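Local structure of mannan endo-1,6-alpha-mannosidase (6RY0) at residues Val87-His91 with Leu139-Phe145. The protein probably acts on alpha-1,6-mannosidic linkages as a glycosyl hydrolase family 76 enzyme and is implicated in transferring GPI-anchored glycoproteins into the fungal cell wall. Sequence-based numbering, arbitrary orientation. Where two conformers were deposited one is given.
Sequences VDYWH and LAAENKF
The packing of V87, D88, W90 and H91 against L139, N143 and F145 is a buried contact, in a largely helical family 76 fold, between the last turns of helix 76-93 and the C-terminal end of helix 127-142 with the turn that follows it. N143 is the polar centre. Its ND2 donates to D88 OD1 (3.1 Å), D88 OD1 lying almost in the N143 amide plane, whereas the donor reaches OD1 from the anti side and well out of the carboxylate plane. The same amide stacks on the imidazole of H91, their planes 12° apart, with N143 OD1 over the ring centre. H91 has CG anti to its backbone N (chi1 172°), which lays the ring across N143 and lets ND1 meet, at 2.7 Å, a water that donates in turn to N143 O. Replacing H91 by an alanine would remove the ring, and is likely to leave one face of the N143 amide uncovered and the bridging water without its imidazole partner. Beyond N143 the chain turns in a Schellman motif at K144, whose positive phi accompanies the bond from F145 N back to A140 O. F145 thereby comes beside helix 76-93, where V87 CG2 sits 3.9 Å above its ring centre in a CH-pi contact. The edge of F145 meets the face of the W90 six-membered ring in an offset edge-to-face pair, planes at 71°. V87 CG1, the other methyl, packs against A140 CA (3.7 Å), and L139 lies against D88 with its two methyls. Around this joint, helix 99-108 covers V87, W90 and F145 through M106, N99 and I102, while salt bridges to R329 of helix 323-337 and R208 of helix 196-213 hold D88 and E142, respectively.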
loop_
_atom_site.group_PDB
_atom_site.type_symbol
_atom_site.label_atom_id
_atom_site.label_comp_id
_atom_site.label_asym_id
_atom_site.label_seq_id
_atom_site.Cartn_x
_atom_site.Cartn_y
_atom_site.Cartn_z
ATOM N N VAL A 87 11.486 -1.823 0.830
ATOM C CA VAL A 87 11.542 -2.921 1.794
ATOM C C VAL A 87 11.226 -4.243 1.097
ATOM O O VAL A 87 11.911 -5.258 1.290
ATOM C CB VAL A 87 10.574 -2.638 2.958
ATOM C CG1 VAL A 87 10.428 -3.846 3.870
ATOM C CG2 VAL A 87 11.045 -1.426 3.773
ATOM N N ASP A 88 10.196 -4.232 0.252
ATOM C CA ASP A 88 9.869 -5.412 -0.557
ATOM C C ASP A 88 10.982 -5.735 -1.559
ATOM O O ASP A 88 11.325 -6.900 -1.740
ATOM C CB ASP A 88 8.525 -5.273 -1.276
ATOM C CG ASP A 88 7.394 -5.997 -0.592
ATOM O OD1 ASP A 88 7.635 -6.920 0.219
ATOM O OD2 ASP A 88 6.229 -5.630 -0.922
ATOM N N TYR A 89 11.529 -4.718 -2.217
ATOM C CA TYR A 89 12.610 -4.934 -3.190
ATOM C C TYR A 89 13.753 -5.723 -2.568
ATOM O O TYR A 89 14.223 -6.714 -3.150
ATOM C CB TYR A 89 13.093 -3.598 -3.745
ATOM C CG TYR A 89 14.359 -3.717 -4.567
ATOM C CD1 TYR A 89 14.336 -4.220 -5.841
ATOM C CD2 TYR A 89 15.589 -3.344 -4.033
ATOM C CE1 TYR A 89 15.527 -4.378 -6.577
ATOM C CE2 TYR A 89 16.767 -3.506 -4.744
ATOM C CZ TYR A 89 16.724 -4.050 -6.008
ATOM O OH TYR A 89 17.850 -4.278 -6.753
ATOM N N TRP A 90 14.225 -5.301 -1.399
ATOM C CA TRP A 90 15.306 -6.018 -0.744
ATOM C C TRP A 90 14.885 -7.438 -0.380
ATOM O O TRP A 90 15.655 -8.384 -0.544
ATOM C CB TRP A 90 15.781 -5.232 0.480
ATOM C CG TRP A 90 16.600 -6.063 1.410
ATOM C CD1 TRP A 90 17.908 -6.455 1.284
ATOM C CD2 TRP A 90 16.125 -6.653 2.621
ATOM N NE1 TRP A 90 18.267 -7.233 2.356
ATOM C CE2 TRP A 90 17.183 -7.378 3.188
ATOM C CE3 TRP A 90 14.881 -6.652 3.258
ATOM C CZ2 TRP A 90 17.038 -8.098 4.397
ATOM C CZ3 TRP A 90 14.734 -7.358 4.427
ATOM C CH2 TRP A 90 15.797 -8.051 4.999
ATOM N N HIS A 91 13.677 -7.596 0.153
ATOM C CA HIS A 91 13.164 -8.906 0.517
ATOM C C HIS A 91 13.134 -9.870 -0.669
ATOM O O HIS A 91 13.366 -11.060 -0.518
ATOM C CB HIS A 91 11.776 -8.698 1.119
ATOM C CG HIS A 91 10.978 -9.921 1.394
ATOM N ND1 HIS A 91 11.307 -10.830 2.361
ATOM C CD2 HIS A 91 9.792 -10.328 0.885
ATOM C CE1 HIS A 91 10.363 -11.761 2.428
ATOM N NE2 HIS A 91 9.426 -11.482 1.535
ATOM N N LEU A 139 5.411 -4.127 7.057
ATOM C CA LEU A 139 6.143 -4.887 6.036
ATOM C C LEU A 139 7.609 -5.044 6.454
ATOM O O LEU A 139 8.195 -6.106 6.267
ATOM C CB LEU A 139 6.051 -4.145 4.692
ATOM C CG LEU A 139 6.642 -4.913 3.525
ATOM C CD1 LEU A 139 5.866 -6.207 3.230
ATOM C CD2 LEU A 139 6.651 -4.021 2.294
ATOM N N ALA A 140 8.208 -3.996 7.016
ATOM C CA ALA A 140 9.579 -4.099 7.494
ATOM C C ALA A 140 9.702 -5.170 8.571
ATOM O O ALA A 140 10.638 -5.956 8.565
ATOM C CB ALA A 140 10.051 -2.730 7.971
ATOM N N ALA A 141 8.737 -5.244 9.494
ATOM C CA ALA A 141 8.758 -6.312 10.512
ATOM C C ALA A 141 8.585 -7.692 9.852
ATOM O O ALA A 141 9.312 -8.640 10.153
ATOM C CB ALA A 141 7.697 -6.071 11.581
ATOM N N GLU A 142 7.615 -7.811 8.945
ATOM C CA GLU A 142 7.368 -9.084 8.263
ATOM C C GLU A 142 8.540 -9.566 7.448
ATOM O O GLU A 142 8.756 -10.776 7.299
ATOM C CB GLU A 142 6.154 -8.923 7.322
ATOM C CG GLU A 142 4.830 -8.776 8.048
ATOM C CD GLU A 142 3.724 -8.198 7.189
ATOM O OE1 GLU A 142 4.011 -7.697 6.076
ATOM O OE2 GLU A 142 2.544 -8.206 7.650
ATOM N N ASN A 143 9.275 -8.636 6.878
ATOM C CA ASN A 143 10.377 -8.965 5.974
ATOM C C ASN A 143 11.723 -9.032 6.700
ATOM O O ASN A 143 12.749 -9.244 6.084
ATOM C CB ASN A 143 10.426 -7.961 4.820
ATOM C CG ASN A 143 9.330 -8.175 3.809
ATOM O OD1 ASN A 143 8.519 -9.075 3.951
ATOM N ND2 ASN A 143 9.279 -7.315 2.775
ATOM N N LYS A 144 11.727 -8.836 8.012
ATOM C CA LYS A 144 12.963 -8.831 8.802
ATOM C C LYS A 144 13.931 -7.765 8.293
ATOM O O LYS A 144 15.138 -7.938 8.298
ATOM C CB LYS A 144 13.588 -10.228 8.877
ATOM C CG LYS A 144 12.674 -11.233 9.506
ATOM C CD LYS A 144 13.255 -12.635 9.581
ATOM C CE LYS A 144 14.445 -12.748 10.451
ATOM N NZ LYS A 144 14.788 -14.184 10.534
ATOM N N PHE A 145 13.369 -6.641 7.850
ATOM C CA PHE A 145 14.191 -5.494 7.447
ATOM C C PHE A 145 15.041 -5.087 8.653
ATOM O O PHE A 145 14.554 -5.082 9.785
ATOM C CB PHE A 145 13.257 -4.372 6.992
ATOM C CG PHE A 145 13.914 -3.229 6.286
ATOM C CD1 PHE A 145 14.480 -3.400 5.045
ATOM C CD2 PHE A 145 13.879 -1.971 6.811
ATOM C CE1 PHE A 145 15.048 -2.350 4.371
ATOM C CE2 PHE A 145 14.429 -0.917 6.147
ATOM C CZ PHE A 145 15.032 -1.112 4.929
HETATM O O HOH W 1 13.492 -10.708 3.913
#